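Local coordinates for protein PaxB (Photorhabdus luminescens, PDB 6EK4) that probably serves as one component of a two-component alpha-helical pore-forming toxin of the YaxAB type, which perforates target membranes, at residues A[17-22]-A[344-349]; A[124-129]-A[310-315]; A[132-137]-A[304-309]. All coordinates share one frame; numbering follows the deposited sequence.

Contact 1: residues A[17-22]-A[344-349]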
loop_
_atom_site.group_PDB
_atom_site.type_symbol
_atom_site.label_atom_id
_atom_site.label_comp_id
_atom_site.label_asym_id
_atom_site.label_seq_id
_atom_site.Cartn_x
_atom_site.Cartn_y
_atom_site.Cartn_z
ATOM N N ILE A 17 22.391 -9.713 -0.094
ATOM C CA ILE A 17 21.254 -9.309 0.730
ATOM C C ILE A 17 21.277 -7.801 0.966
ATOM O O ILE A 17 22.306 -7.239 1.342
ATOM C CB ILE A 17 21.257 -10.039 2.094
ATOM C CG1 ILE A 17 21.480 -11.543 1.892
ATOM C CG2 ILE A 17 19.950 -9.789 2.841
ATOM C CD1 ILE A 17 21.480 -12.356 3.171
ATOM N N ASN A 18 20.135 -7.158 0.732
ATOM C CA ASN A 18 19.951 -5.742 1.028
ATOM C C ASN A 18 19.034 -5.602 2.244
ATOM O O ASN A 18 17.815 -5.738 2.131
ATOM C CB ASN A 18 19.363 -5.016 -0.190
ATOM C CG ASN A 18 19.479 -3.503 -0.092
ATOM O OD1 ASN A 18 19.517 -2.936 1.001
ATOM N ND2 ASN A 18 19.531 -2.840 -1.241
ATOM N N VAL A 19 19.630 -5.344 3.406
ATOM C CA VAL A 19 18.867 -5.208 4.652
ATOM C C VAL A 19 18.078 -3.896 4.743
ATOM O O VAL A 19 17.159 -3.783 5.555
ATOM C CB VAL A 19 19.764 -5.365 5.905
ATOM C CG1 VAL A 19 20.289 -6.790 6.003
ATOM C CG2 VAL A 19 20.911 -4.359 5.907
ATOM N N LYS A 20 18.442 -2.912 3.919
ATOM C CA LYS A 20 17.678 -1.664 3.820
ATOM C C LYS A 20 16.324 -1.928 3.167
ATOM O O LYS A 20 15.295 -1.456 3.648
ATOM C CB LYS A 20 18.450 -0.608 3.021
ATOM C CG LYS A 20 17.867 0.794 3.129
ATOM C CD LYS A 20 18.601 1.783 2.239
ATOM C CE LYS A 20 18.087 3.197 2.444
ATOM N NZ LYS A 20 18.532 4.124 1.367
ATOM N N THR A 21 16.334 -2.683 2.071
ATOM C CA THR A 21 15.104 -3.106 1.404
ATOM C C THR A 21 14.226 -3.941 2.343
ATOM O O THR A 21 12.996 -3.859 2.289
ATOM C CB THR A 21 15.419 -3.920 0.132
ATOM O OG1 THR A 21 16.214 -3.126 -0.757
ATOM C CG2 THR A 21 14.141 -4.345 -0.583
ATOM N N LEU A 22 14.868 -4.731 3.201
ATOM C CA LEU A 22 14.170 -5.543 4.198
ATOM C C LEU A 22 13.523 -4.651 5.257
ATOM O O LEU A 22 12.330 -4.768 5.525
ATOM C CB LEU A 22 15.143 -6.531 4.861
ATOM C CG LEU A 22 14.563 -7.774 5.549
ATOM C CD1 LEU A 22 15.688 -8.723 5.939
ATOM C CD2 LEU A 22 13.717 -7.426 6.766
ATOM N N ALA A 344 26.672 -5.383 8.600
ATOM C CA ALA A 344 26.808 -4.355 9.632
ATOM C C ALA A 344 27.008 -2.973 9.010
ATOM O O ALA A 344 26.499 -1.976 9.526
ATOM C CB ALA A 344 27.964 -4.686 10.563
ATOM N N LEU A 345 27.747 -2.924 7.902
ATOM C CA LEU A 345 27.973 -1.677 7.167
ATOM C C LEU A 345 26.666 -1.097 6.619
ATOM O O LEU A 345 26.501 0.123 6.569
ATOM C CB LEU A 345 28.968 -1.904 6.022
ATOM C CG LEU A 345 29.331 -0.710 5.131
ATOM C CD1 LEU A 345 30.039 0.376 5.927
ATOM C CD2 LEU A 345 30.195 -1.172 3.968
ATOM N N GLN A 346 25.751 -1.971 6.207
ATOM C CA GLN A 346 24.440 -1.545 5.718
ATOM C C GLN A 346 23.580 -0.982 6.846
ATOM O O GLN A 346 22.991 0.088 6.702
ATOM C CB GLN A 346 23.708 -2.703 5.041
ATOM C CG GLN A 346 24.362 -3.184 3.758
ATOM C CD GLN A 346 23.561 -4.273 3.071
ATOM O OE1 GLN A 346 22.351 -4.148 2.894
ATOM N NE2 GLN A 346 24.235 -5.347 2.678
ATOM N N TYR A 347 23.512 -1.709 7.961
ATOM C CA TYR A 347 22.756 -1.263 9.137
ATOM C C TYR A 347 23.310 0.033 9.724
ATOM O O TYR A 347 22.547 0.914 10.122
ATOM C CB TYR A 347 22.737 -2.344 10.226
ATOM C CG TYR A 347 21.801 -3.500 9.945
ATOM C CD1 TYR A 347 20.442 -3.285 9.732
ATOM C CD2 TYR A 347 22.267 -4.811 9.914
ATOM C CE1 TYR A 347 19.580 -4.337 9.480
ATOM C CE2 TYR A 347 21.411 -5.871 9.663
ATOM C CZ TYR A 347 20.068 -5.627 9.448
ATOM O OH TYR A 347 19.210 -6.672 9.199
ATOM N N HIS A 348 24.635 0.141 9.778
ATOM C CA HIS A 348 25.299 1.325 10.322
ATOM C C HIS A 348 24.941 2.603 9.556
ATOM O O HIS A 348 24.694 3.645 10.164
ATOM C CB HIS A 348 26.818 1.127 10.327
ATOM C CG HIS A 348 27.587 2.344 10.736
ATOM N ND1 HIS A 348 27.689 2.756 12.049
ATOM C CD2 HIS A 348 28.291 3.241 10.006
ATOM C CE1 HIS A 348 28.422 3.853 12.108
ATOM N NE2 HIS A 348 28.800 4.168 10.882
ATOM N N SER A 349 24.908 2.513 8.227
ATOM C CA SER A 349 24.666 3.675 7.368
ATOM C C SER A 349 23.253 3.694 6.776
ATOM O O SER A 349 23.030 4.275 5.711
ATOM C CB SER A 349 25.704 3.703 6.239
ATOM O OG SER A 349 25.572 2.572 5.395
HETATM O O HOH W 1 16.805 -6.010 8.161
#

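Contact 2: residues A[124-129]-A[310-315]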
loop_
_atom_site.group_PDB
_atom_site.type_symbol
_atom_site.label_atom_id
_atom_site.label_comp_id
_atom_site.label_asym_id
_atom_site.label_seq_id
_atom_site.Cartn_x
_atom_site.Cartn_y
_atom_site.Cartn_z
ATOM N N ARG A 124 26.185 -24.647 15.562
ATOM C CA ARG A 124 24.951 -24.606 16.353
ATOM C C ARG A 124 24.406 -23.183 16.480
ATOM O O ARG A 124 23.191 -22.986 16.507
ATOM C CB ARG A 124 25.162 -25.215 17.744
ATOM C CG ARG A 124 25.246 -26.734 17.744
ATOM C CD ARG A 124 25.052 -27.301 19.141
ATOM N NE ARG A 124 26.037 -26.779 20.088
ATOM C CZ ARG A 124 27.295 -27.207 20.204
ATOM N NH1 ARG A 124 27.766 -28.178 19.427
ATOM N NH2 ARG A 124 28.096 -26.650 21.108
ATOM N N SER A 125 25.302 -22.200 16.555
ATOM C CA SER A 125 24.902 -20.792 16.580
ATOM C C SER A 125 24.297 -20.353 15.246
ATOM O O SER A 125 23.305 -19.628 15.224
ATOM C CB SER A 125 26.086 -19.889 16.934
ATOM O OG SER A 125 26.438 -20.031 18.297
ATOM N N LEU A 126 24.901 -20.789 14.142
ATOM C CA LEU A 126 24.386 -20.476 12.806
ATOM C C LEU A 126 23.034 -21.147 12.555
ATOM O O LEU A 126 22.130 -20.534 11.982
ATOM C CB LEU A 126 25.389 -20.893 11.723
ATOM C CG LEU A 126 26.640 -20.017 11.596
ATOM C CD1 LEU A 126 27.762 -20.769 10.895
ATOM C CD2 LEU A 126 26.322 -18.722 10.861
ATOM N N ARG A 127 22.904 -22.401 12.983
ATOM C CA ARG A 127 21.644 -23.137 12.866
ATOM C C ARG A 127 20.545 -22.515 13.732
ATOM O O ARG A 127 19.379 -22.478 13.335
ATOM C CB ARG A 127 21.843 -24.607 13.248
ATOM C CG ARG A 127 22.633 -25.407 12.223
ATOM C CD ARG A 127 21.746 -25.886 11.083
ATOM N NE ARG A 127 22.512 -26.215 9.880
ATOM C CZ ARG A 127 23.247 -27.314 9.711
ATOM N NH1 ARG A 127 23.349 -28.229 10.672
ATOM N NH2 ARG A 127 23.895 -27.498 8.566
ATOM N N LYS A 128 20.929 -22.031 14.912
ATOM C CA LYS A 128 20.007 -21.350 15.822
ATOM C C LYS A 128 19.419 -20.084 15.189
ATOM O O LYS A 128 18.236 -19.791 15.368
ATOM C CB LYS A 128 20.722 -21.024 17.145
ATOM C CG LYS A 128 19.904 -20.230 18.156
ATOM C CD LYS A 128 20.250 -18.748 18.130
ATOM C CE LYS A 128 19.248 -17.925 18.926
ATOM N NZ LYS A 128 19.205 -18.319 20.364
ATOM N N GLU A 129 20.246 -19.345 14.452
ATOM C CA GLU A 129 19.800 -18.137 13.752
ATOM C C GLU A 129 18.971 -18.466 12.512
ATOM O O GLU A 129 18.052 -17.725 12.165
ATOM C CB GLU A 129 20.997 -17.268 13.354
ATOM C CG GLU A 129 21.771 -16.692 14.531
ATOM C CD GLU A 129 20.939 -15.762 15.398
ATOM O OE1 GLU A 129 20.118 -14.999 14.849
ATOM O OE2 GLU A 129 21.112 -15.793 16.634
ATOM N N ASN A 310 22.516 -21.230 6.842
ATOM C CA ASN A 310 22.553 -22.664 6.538
ATOM C C ASN A 310 23.704 -23.027 5.595
ATOM O O ASN A 310 24.270 -24.118 5.693
ATOM C CB ASN A 310 21.214 -23.143 5.959
ATOM C CG ASN A 310 20.160 -23.377 7.030
ATOM O OD1 ASN A 310 20.470 -23.767 8.157
ATOM N ND2 ASN A 310 18.901 -23.151 6.676
ATOM N N ILE A 311 24.040 -22.113 4.686
ATOM C CA ILE A 311 25.228 -22.255 3.840
ATOM C C ILE A 311 26.489 -22.168 4.701
ATOM O O ILE A 311 27.383 -23.007 4.585
ATOM C CB ILE A 311 25.265 -21.186 2.722
ATOM C CG1 ILE A 311 24.274 -21.557 1.615
ATOM C CG2 ILE A 311 26.669 -21.048 2.135
ATOM C CD1 ILE A 311 24.002 -20.445 0.624
ATOM N N PHE A 312 26.547 -21.149 5.556
ATOM C CA PHE A 312 27.664 -20.955 6.488
ATOM C C PHE A 312 27.898 -22.184 7.365
ATOM O O PHE A 312 29.042 -22.572 7.602
ATOM C CB PHE A 312 27.398 -19.740 7.391
ATOM C CG PHE A 312 27.765 -18.411 6.778
ATOM C CD1 PHE A 312 27.709 -18.198 5.403
ATOM C CD2 PHE A 312 28.142 -17.353 7.596
ATOM C CE1 PHE A 312 28.041 -16.967 4.864
ATOM C CE2 PHE A 312 28.472 -16.121 7.060
ATOM C CZ PHE A 312 28.422 -15.928 5.692
ATOM N N ALA A 313 26.811 -22.785 7.843
ATOM C CA ALA A 313 26.889 -23.951 8.725
ATOM C C ALA A 313 27.453 -25.175 8.006
ATOM O O ALA A 313 28.392 -25.806 8.489
ATOM C CB ALA A 313 25.515 -24.268 9.299
ATOM N N LYS A 314 26.879 -25.498 6.850
ATOM C CA LYS A 314 27.298 -26.667 6.074
ATOM C C LYS A 314 28.701 -26.502 5.478
ATOM O O LYS A 314 29.385 -27.492 5.220
ATOM C CB LYS A 314 26.277 -26.958 4.968
ATOM C CG LYS A 314 26.515 -28.260 4.214
ATOM C CD LYS A 314 25.203 -28.874 3.742
ATOM C CE LYS A 314 25.411 -29.868 2.609
ATOM N NZ LYS A 314 25.495 -29.191 1.283
ATOM N N GLN A 315 29.123 -25.257 5.269
ATOM C CA GLN A 315 30.468 -24.964 4.772
ATOM C C GLN A 315 31.523 -25.319 5.822
ATOM O O GLN A 315 32.558 -25.907 5.500
ATOM C CB GLN A 315 30.582 -23.486 4.389
ATOM C CG GLN A 315 31.799 -23.143 3.550
ATOM C CD GLN A 315 31.768 -21.713 3.037
ATOM O OE1 GLN A 315 31.179 -20.830 3.661
ATOM N NE2 GLN A 315 32.406 -21.479 1.894
#

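Contact 3: residues A[132-137]-A[304-309]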
loop_
_atom_site.group_PDB
_atom_site.type_symbol
_atom_site.label_atom_id
_atom_site.label_comp_id
_atom_site.label_asym_id
_atom_site.label_seq_id
_atom_site.Cartn_x
_atom_site.Cartn_y
_atom_site.Cartn_z
ATOM N N LEU A 132 15.565 -19.642 13.794
ATOM C CA LEU A 132 14.874 -18.459 14.306
ATOM C C LEU A 132 14.290 -17.632 13.162
ATOM O O LEU A 132 13.115 -17.270 13.192
ATOM C CB LEU A 132 15.828 -17.604 15.147
ATOM C CG LEU A 132 15.310 -16.265 15.688
ATOM C CD1 LEU A 132 13.967 -16.422 16.387
ATOM C CD2 LEU A 132 16.333 -15.648 16.628
ATOM N N MET A 133 15.112 -17.344 12.154
ATOM C CA MET A 133 14.665 -16.576 10.988
ATOM C C MET A 133 13.577 -17.321 10.214
ATOM O O MET A 133 12.691 -16.695 9.631
ATOM C CB MET A 133 15.852 -16.255 10.067
ATOM C CG MET A 133 15.519 -15.377 8.864
ATOM S SD MET A 133 14.717 -13.810 9.270
ATOM C CE MET A 133 16.037 -12.950 10.121
ATOM N N ALA A 134 13.647 -18.651 10.215
ATOM C CA ALA A 134 12.619 -19.482 9.585
ATOM C C ALA A 134 11.290 -19.382 10.330
ATOM O O ALA A 134 10.229 -19.376 9.706
ATOM C CB ALA A 134 13.074 -20.931 9.518
ATOM N N SER A 135 11.354 -19.307 11.659
ATOM C CA SER A 135 10.156 -19.129 12.486
ATOM C C SER A 135 9.524 -17.752 12.284
ATOM O O SER A 135 8.302 -17.610 12.355
ATOM C CB SER A 135 10.480 -19.332 13.969
ATOM O OG SER A 135 10.818 -20.681 14.233
ATOM N N ARG A 136 10.361 -16.746 12.039
ATOM C CA ARG A 136 9.884 -15.391 11.768
ATOM C C ARG A 136 9.218 -15.315 10.398
ATOM O O ARG A 136 8.153 -14.712 10.254
ATOM C CB ARG A 136 11.038 -14.385 11.842
ATOM C CG ARG A 136 11.665 -14.258 13.221
ATOM C CD ARG A 136 10.789 -13.463 14.175
ATOM N NE ARG A 136 11.076 -13.781 15.572
ATOM C CZ ARG A 136 10.593 -14.834 16.232
ATOM N NH1 ARG A 136 9.780 -15.705 15.637
ATOM N NH2 ARG A 136 10.929 -15.020 17.504
ATOM N N ILE A 137 9.856 -15.927 9.401
ATOM C CA ILE A 137 9.310 -16.004 8.042
ATOM C C ILE A 137 7.948 -16.702 8.036
ATOM O O ILE A 137 7.031 -16.280 7.331
ATOM C CB ILE A 137 10.290 -16.730 7.085
ATOM C CG1 ILE A 137 11.498 -15.833 6.789
ATOM C CG2 ILE A 137 9.608 -17.119 5.776
ATOM C CD1 ILE A 137 12.702 -16.575 6.246
ATOM N N LYS A 304 16.984 -15.059 2.249
ATOM C CA LYS A 304 18.411 -15.068 1.927
ATOM C C LYS A 304 19.294 -15.077 3.180
ATOM O O LYS A 304 20.410 -15.594 3.146
ATOM C CB LYS A 304 18.772 -13.880 1.030
ATOM C CG LYS A 304 18.249 -14.000 -0.394
ATOM C CD LYS A 304 18.488 -12.725 -1.189
ATOM C CE LYS A 304 17.871 -12.806 -2.577
ATOM N NZ LYS A 304 18.179 -11.603 -3.401
ATOM N N LEU A 305 18.798 -14.502 4.275
ATOM C CA LEU A 305 19.498 -14.559 5.563
ATOM C C LEU A 305 19.492 -15.984 6.115
ATOM O O LEU A 305 20.523 -16.488 6.558
ATOM C CB LEU A 305 18.861 -13.602 6.576
ATOM C CG LEU A 305 19.044 -12.105 6.312
ATOM C CD1 LEU A 305 18.047 -11.294 7.124
ATOM C CD2 LEU A 305 20.467 -11.665 6.624
ATOM N N GLU A 306 18.323 -16.623 6.083
ATOM C CA GLU A 306 18.188 -18.028 6.475
ATOM C C GLU A 306 19.097 -18.916 5.623
ATOM O O GLU A 306 19.774 -19.807 6.140
ATOM C CB GLU A 306 16.733 -18.484 6.322
ATOM C CG GLU A 306 16.446 -19.883 6.855
ATOM C CD GLU A 306 15.077 -20.406 6.453
ATOM O OE1 GLU A 306 14.246 -19.619 5.946
ATOM O OE2 GLU A 306 14.828 -21.616 6.646
ATOM N N GLN A 307 19.097 -18.666 4.315
ATOM C CA GLN A 307 19.927 -19.417 3.375
ATOM C C GLN A 307 21.412 -19.226 3.676
ATOM O O GLN A 307 22.175 -20.191 3.680
ATOM C CB GLN A 307 19.619 -18.984 1.936
ATOM C CG GLN A 307 20.292 -19.825 0.861
ATOM C CD GLN A 307 19.958 -19.363 -0.546
ATOM O OE1 GLN A 307 18.941 -18.705 -0.774
ATOM N NE2 GLN A 307 20.815 -19.706 -1.501
ATOM N N ALA A 308 21.809 -17.981 3.932
ATOM C CA ALA A 308 23.202 -17.652 4.236
ATOM C C ALA A 308 23.728 -18.426 5.445
ATOM O O ALA A 308 24.824 -18.983 5.397
ATOM C CB ALA A 308 23.355 -16.155 4.463
ATOM N N TRP A 309 22.942 -18.471 6.519
ATOM C CA TRP A 309 23.379 -19.133 7.753
ATOM C C TRP A 309 23.454 -20.653 7.591
ATOM O O TRP A 309 24.353 -21.289 8.142
ATOM C CB TRP A 309 22.480 -18.771 8.946
ATOM C CG TRP A 309 22.182 -17.295 9.117
ATOM C CD1 TRP A 309 21.023 -16.755 9.593
ATOM C CD2 TRP A 309 23.040 -16.184 8.803
ATOM N NE1 TRP A 309 21.104 -15.385 9.604
ATOM C CE2 TRP A 309 22.329 -15.008 9.124
ATOM C CE3 TRP A 309 24.337 -16.068 8.286
ATOM C CZ2 TRP A 309 22.871 -13.734 8.946
ATOM C CZ3 TRP A 309 24.874 -14.799 8.109
ATOM C CH2 TRP A 309 24.140 -13.651 8.440
#

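Contact 1: residues A[17-22]-A[344-349]
The Y347 ring takes the methyl CG2 of V19 over one face, a CH-pi contact with CG2 almost directly above the centre, 3.8 Å from the ring centroid. At the edge, in the ring plane, a water lies 2.7 Å from Y347 OH and also reaches V19 O weakly. A branched valine suits this place because its other methyl, CG1, sits beside Y347 OH at 3.4 Å. The setting is the start of helix 19-35, an N-cap motif laid against the C-terminal turn of helix 326-348 in an all-helical bundle; the Y347 side chain also touches A61, R62 and V65 of helix 42-73.

N18 is the N-cap: its OD1 accepts weak bonds from K20 N and T21 N. The amide of Q346 serves the same helix start from across the contact, its plane 82° from that of N18. Q346 CG stands anti to the carbonyl carbon (chi1 -66°) and the chain runs extended from there toward the helix start; its amide carries an acceptor and a donor side by side. OE1 receives V19 N at 3.0 Å, a backbone donor in the first turn of the helix. NE2 donates to D342 OD1 one turn back, which helps fix the amide's rotation, and to I17 O at 3.0 Å, with the acceptor practically in the amide plane and an N-H...O angle of 163°.

Contact 2: residues A[124-129]-A[310-315]
L126 and F312 provide the apolar part of this contact. L126 sends both methyls to the first carbon of the F312 side chain: CD1 lies 3.7 Å from F312 CB and CD2 lies 3.8 Å from it. CD2 goes on to the ring, where it meets F312 CD2 at 4.0 Å, the two side chains crossing at about a right angle. A forked leucine suits the place, since both its methyls can press on one CB from the same side while its own CB faces A313 CB at 4.2 Å. Behind this pair, L126 also touches L68 of helix 42-73, and the F312 ring meets the rings of Y14 and F339, so the apolar layer continues into helix 42-73, helix 326-348 and the N-terminal loop.

The two segments are turns of helix 101-141 and helix 247-321, antiparallel neighbours in an elongated helical bundle. Their local axes come within 8.6 Å, with 158° between their N-to-C directions, and the smallness of A313 suits such an approach.

The polar side chains sit beside this apolar pair. No hydrogen bond crosses here. R127 bends at chi2 (-83°), which sets CD over toward the partner helix, and its guanidinium is laid with one face on A313 CB, 3.6 Å from NE. Alanine presents just a methyl there, a small apolar surface for the flat cation. The side-chain amide oxygen of N310, OD1, comes to the guanidinium at its edge, near the plane, 3.6 Å from R127 NE; the amide and guanidinium planes stand 50° apart. That distance suggests electrostatic attraction rather than a bond.

Contact 3: residues A[132-137]-A[304-309]
M133 and E306 mark the closest approach of the two backbones, their CA atoms 5.9 Å apart. Both segments are helical throughout and run antiparallel: the N-to-C directions make an angle of 159°, and the axes approach to 9.3 Å. No hydrogen bond passes between them; the join is made by van der Waals contact, mostly of side chains.

M133 leaves its helix with CG anti to the backbone N (chi1 -176°), then bends at chi2 and chi3. The fold in the chain brings the terminal methyl CE against L305 CD1, at 4.0 Å, the two side chains crossing at a slant, while CG rests near E306 CB at 4.2 Å. A flexible, unbranched methionine suits a place where the chain must turn twice to put its methyl on a leucine, and it also touches L57 of helix 42-73. L305 also touches A61 of that helix, and I17 near the chain's beginning.

This is helix-on-helix packing in the elongated bundle, where helix 101-141 lies against helix 247-321, with helix 42-73 covering the apolar edge of the pair. Helix 326-348 adds its own layer on W309 through F339, L340 and L343.

On the other flank, E306 extends across the gap, its chain straight beyond CG. Within the two segments the carboxylate meets carbon: OE2 lies 3.4 Å from A134 CB, and OE1 lies 3.4 Å from I137 CD1. The small A134 lets the carboxylate come close to its helix, and its methyl also meets E306 CD at 3.7 Å. I137, which further touches L299 and A302 of helix 247-321, has its side chain about 12 Å from a bound sodium ion, too far to be a ligand of it.

Overall arrangement
From the N terminus, residues 17-22 open helix 19-35 and later receive the last turn of helix 326-348, so contact 1 closes a loop of 321 residues around nearly the whole fold. Within it, helix 101-141 meets helix 247-321 twice. Contact 2 closes the outer of these loops, and contact 3 is nested inside contact 2, the order expected of antiparallel helices; no loop crosses another. Contacts 2 and 3 have centres 10 Å apart and join where W309 packs against L126 and E129. Contact 3 also touches contact 1, through I17 on K304 and L305 and L22 on L305. Contacts 1 and 2 do not touch, their nearest atoms lying about 8 Å apart.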